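Local atomic coordinates of uncharacterized protein (Jannaschia sp. CCS1, PDB entry 2PYQ), a protein that is of unknown function but belongs to the DUF2853 family and folds as a compact, all-helical single chain. Residues S75-Y87 with A97-K109. Residues are numbered along the deposited sequence; the frame is centred on the assembly and turned at random. Where two conformers were deposited one is given.
Sequences SLMGGIQSVIETY and AVVYYMLTKHFGK
The F107 ring meets S75 O in its plane, at the edge, with CZ 3.5 Å from that oxygen, while CD2 of its neighbour H106 lies over the centre of one face. L76 CD2 approaches the same end of the ring obliquely. The H106 imidazole lies obliquely against the bare backbone of G79, NE2 being 3.6 Å from G79 CA. Glycine suits that place because a CB there would run into F107 CZ. At the rim of the H106 ring, in plane, a water whose O lies 2.9 Å from H106 NE2 also donates to S75 O, linking the two segments through solvent. At the other end, Y87 takes V99 CG2 at its ring edge, and V98 CG1 comes obliquely to CE2 (3.5 Å). CE of M102, a selenomethionine, is turned toward the ring by the bend at chi3 (-82°) and also meets it obliquely. Y87 OH is bonded to D15 and to Y95 N, so the phenol joins an apolar flank to a polar tip; an alanine here would probably open a gap beside V98 and V99 and leave D15 without its phenol partner. Midway, V83 crosses L103 at about a right angle, CG2 to CD2 3.6 Å, and its CG1 lies against M102 CB; the branched chains of V83 and L103 fill the interface between segments 75-87 and 97-106, whose axes approach to 9.7 Å at an angle of 126°. I80 CG1 extends the patch to L103 CD2. With no direct hydrogen bond between the segments, the contact rests mainly on apolar fit in its buried middle, and a water joins H106 to S75 O at the exposed end.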
# COMPACT_ATOMS: atom_id res chain seq x y z
N SER A 75 -6.21 15.06 -7.40
CA SER A 75 -6.54 14.23 -6.22
C SER A 75 -5.70 12.94 -6.13
O SER A 75 -5.51 12.43 -5.04
CB SER A 75 -8.01 13.90 -6.19
OG SER A 75 -8.36 13.11 -7.29
N LEU A 76 -5.21 12.42 -7.27
CA LEU A 76 -4.44 11.15 -7.27
C LEU A 76 -3.08 11.30 -6.61
O LEU A 76 -2.78 10.61 -5.64
CB LEU A 76 -4.32 10.57 -8.67
CG LEU A 76 -5.65 10.23 -9.35
CD1 LEU A 76 -5.37 9.36 -10.60
CD2 LEU A 76 -6.65 9.52 -8.46
N MSE A 77 -2.27 12.21 -7.13
CA MSE A 77 -0.98 12.47 -6.48
C MSE A 77 -1.19 13.05 -5.07
O MSE A 77 -0.41 12.79 -4.19
CB MSE A 77 -0.10 13.37 -7.33
CG MSE A 77 1.33 13.48 -6.85
SE MSE A 77 2.23 11.73 -6.72
CE MSE A 77 2.14 11.21 -8.55
N GLY A 78 -2.25 13.82 -4.87
CA GLY A 78 -2.58 14.33 -3.52
C GLY A 78 -2.81 13.20 -2.56
O GLY A 78 -2.32 13.23 -1.43
N GLY A 79 -3.53 12.18 -3.01
CA GLY A 79 -3.79 10.98 -2.20
C GLY A 79 -2.52 10.18 -1.93
O GLY A 79 -2.32 9.71 -0.83
N ILE A 80 -1.67 10.05 -2.95
CA ILE A 80 -0.38 9.35 -2.82
C ILE A 80 0.50 10.10 -1.79
O ILE A 80 1.03 9.50 -0.86
CB ILE A 80 0.34 9.18 -4.15
CG1 ILE A 80 -0.44 8.20 -5.02
CG2 ILE A 80 1.76 8.64 -3.93
CD1 ILE A 80 -0.06 8.19 -6.47
N GLN A 81 0.58 11.42 -1.93
CA GLN A 81 1.37 12.24 -1.01
C GLN A 81 0.86 12.10 0.43
O GLN A 81 1.67 11.93 1.37
CB GLN A 81 1.44 13.71 -1.47
CG GLN A 81 2.34 13.84 -2.71
CD GLN A 81 2.30 15.22 -3.38
OE1 GLN A 81 3.28 15.61 -4.05
NE2 GLN A 81 1.18 15.97 -3.22
N SER A 82 -0.47 12.10 0.59
CA SER A 82 -1.13 11.94 1.89
C SER A 82 -0.78 10.61 2.57
O SER A 82 -0.39 10.60 3.74
CB SER A 82 -2.65 12.06 1.77
OG SER A 82 -3.27 11.88 3.05
N VAL A 83 -0.91 9.51 1.83
CA VAL A 83 -0.63 8.20 2.44
C VAL A 83 0.85 8.04 2.74
O VAL A 83 1.17 7.46 3.77
CB VAL A 83 -1.24 7.01 1.67
CG1 VAL A 83 -2.74 7.20 1.54
CG2 VAL A 83 -0.59 6.83 0.33
N ILE A 84 1.74 8.58 1.89
CA ILE A 84 3.18 8.50 2.15
C ILE A 84 3.52 9.31 3.43
O ILE A 84 4.29 8.86 4.26
CB ILE A 84 4.01 8.97 0.95
CG1 ILE A 84 3.88 7.99 -0.21
CG2 ILE A 84 5.49 9.12 1.33
CD1 ILE A 84 4.41 6.60 0.02
N GLU A 85 2.90 10.47 3.59
CA GLU A 85 3.09 11.30 4.79
C GLU A 85 2.57 10.59 6.05
O GLU A 85 3.23 10.63 7.10
CB GLU A 85 2.43 12.69 4.62
CG GLU A 85 2.55 13.62 5.83
N THR A 86 1.41 9.94 5.93
CA THR A 86 0.80 9.17 7.02
C THR A 86 1.73 8.02 7.46
O THR A 86 1.99 7.85 8.66
CB THR A 86 -0.56 8.64 6.65
OG1 THR A 86 -1.42 9.78 6.44
CG2 THR A 86 -1.16 7.76 7.74
N TYR A 87 2.29 7.29 6.49
CA TYR A 87 3.21 6.17 6.76
C TYR A 87 4.44 6.73 7.50
O TYR A 87 4.94 6.10 8.44
CB TYR A 87 3.63 5.47 5.47
CG TYR A 87 3.87 3.97 5.57
CD1 TYR A 87 4.36 3.34 6.73
CD2 TYR A 87 3.69 3.17 4.43
CE1 TYR A 87 4.59 1.97 6.77
CE2 TYR A 87 3.93 1.83 4.46
CZ TYR A 87 4.36 1.22 5.62
OH TYR A 87 4.62 -0.13 5.64
N ALA A 97 2.25 -3.17 -0.20
CA ALA A 97 0.91 -3.65 0.19
C ALA A 97 0.23 -2.67 1.15
O ALA A 97 -0.97 -2.42 1.02
CB ALA A 97 0.98 -5.08 0.82
N VAL A 98 1.00 -2.10 2.09
CA VAL A 98 0.46 -1.14 3.05
C VAL A 98 0.06 0.15 2.33
O VAL A 98 -1.02 0.69 2.58
CB VAL A 98 1.45 -0.85 4.19
CG1 VAL A 98 0.91 0.25 5.09
CG2 VAL A 98 1.73 -2.15 4.97
N VAL A 99 0.89 0.60 1.41
CA VAL A 99 0.58 1.81 0.60
C VAL A 99 -0.68 1.59 -0.24
O VAL A 99 -1.57 2.44 -0.28
CB VAL A 99 1.77 2.22 -0.28
CG1 VAL A 99 1.40 3.38 -1.25
CG2 VAL A 99 2.95 2.61 0.62
N TYR A 100 -0.75 0.45 -0.91
CA TYR A 100 -1.93 0.09 -1.74
C TYR A 100 -3.19 -0.02 -0.90
O TYR A 100 -4.23 0.47 -1.30
CB TYR A 100 -1.66 -1.17 -2.57
CG TYR A 100 -0.73 -0.95 -3.78
CD1 TYR A 100 0.10 0.18 -3.90
CD2 TYR A 100 -0.63 -1.94 -4.78
CE1 TYR A 100 0.95 0.38 -4.98
CE2 TYR A 100 0.26 -1.77 -5.88
CZ TYR A 100 1.02 -0.59 -5.97
OH TYR A 100 1.90 -0.39 -7.04
N TYR A 101 -3.09 -0.62 0.28
CA TYR A 101 -4.21 -0.73 1.20
C TYR A 101 -4.71 0.67 1.57
O TYR A 101 -5.89 0.95 1.50
CB TYR A 101 -3.79 -1.49 2.47
CG TYR A 101 -4.83 -1.51 3.57
CD1 TYR A 101 -4.95 -0.43 4.48
CD2 TYR A 101 -5.70 -2.58 3.71
CE1 TYR A 101 -5.90 -0.43 5.48
CE2 TYR A 101 -6.66 -2.60 4.73
CZ TYR A 101 -6.77 -1.51 5.60
OH TYR A 101 -7.73 -1.54 6.58
N MSE A 102 -3.77 1.53 1.96
CA MSE A 102 -4.13 2.91 2.37
C MSE A 102 -4.77 3.70 1.22
O MSE A 102 -5.73 4.41 1.46
CB MSE A 102 -2.94 3.66 2.98
CG MSE A 102 -2.64 3.24 4.41
SE MSE A 102 -1.39 4.50 5.24
CE MSE A 102 -0.26 3.72 4.53
N LEU A 103 -4.24 3.57 0.02
CA LEU A 103 -4.83 4.26 -1.13
C LEU A 103 -6.25 3.74 -1.43
O LEU A 103 -7.16 4.52 -1.72
CB LEU A 103 -3.97 4.12 -2.37
CG LEU A 103 -2.63 4.89 -2.31
CD1 LEU A 103 -1.73 4.43 -3.42
CD2 LEU A 103 -2.88 6.40 -2.37
N THR A 104 -6.43 2.42 -1.37
CA THR A 104 -7.76 1.81 -1.58
C THR A 104 -8.80 2.36 -0.58
O THR A 104 -9.93 2.76 -0.99
CB THR A 104 -7.67 0.26 -1.50
OG1 THR A 104 -6.74 -0.21 -2.48
CG2 THR A 104 -9.01 -0.36 -1.77
N LYS A 105 -8.45 2.37 0.70
CA LYS A 105 -9.23 3.05 1.75
C LYS A 105 -9.50 4.54 1.48
O LYS A 105 -10.60 4.98 1.59
CB LYS A 105 -8.60 2.88 3.13
CG LYS A 105 -8.64 1.55 3.74
CD LYS A 105 -9.86 0.96 3.56
CE LYS A 105 -10.31 0.39 4.77
NZ LYS A 105 -11.75 0.77 4.95
N HIS A 106 -8.43 5.25 1.14
CA HIS A 106 -8.49 6.71 0.95
C HIS A 106 -9.44 7.12 -0.14
O HIS A 106 -10.17 8.09 0.02
CB HIS A 106 -7.08 7.23 0.61
CG HIS A 106 -7.03 8.68 0.34
ND1 HIS A 106 -6.96 9.62 1.35
CD2 HIS A 106 -6.97 9.38 -0.82
CE1 HIS A 106 -6.92 10.84 0.80
NE2 HIS A 106 -6.93 10.72 -0.50
N PHE A 107 -9.48 6.35 -1.22
CA PHE A 107 -10.36 6.59 -2.34
C PHE A 107 -11.70 5.82 -2.28
O PHE A 107 -12.47 5.93 -3.19
CB PHE A 107 -9.64 6.35 -3.66
CG PHE A 107 -8.55 7.35 -3.96
CD1 PHE A 107 -8.86 8.65 -4.30
CD2 PHE A 107 -7.20 6.98 -3.90
CE1 PHE A 107 -7.87 9.56 -4.60
CE2 PHE A 107 -6.21 7.88 -4.19
CZ PHE A 107 -6.55 9.18 -4.53
N GLY A 108 -11.97 5.06 -1.21
CA GLY A 108 -13.22 4.33 -1.08
C GLY A 108 -13.46 3.24 -2.12
O GLY A 108 -14.60 2.95 -2.48
N LYS A 109 -12.38 2.56 -2.51
CA LYS A 109 -12.38 1.55 -3.58
C LYS A 109 -12.24 0.11 -3.09
O LYS A 109 -11.89 -0.76 -3.85
CB LYS A 109 -11.28 1.89 -4.58
CG LYS A 109 -11.53 3.13 -5.42
CD LYS A 109 -12.65 2.89 -6.41
CE LYS A 109 -12.83 4.02 -7.37
NZ LYS A 109 -13.91 3.63 -8.31
O HOH W 1 -6.92 12.61 -2.64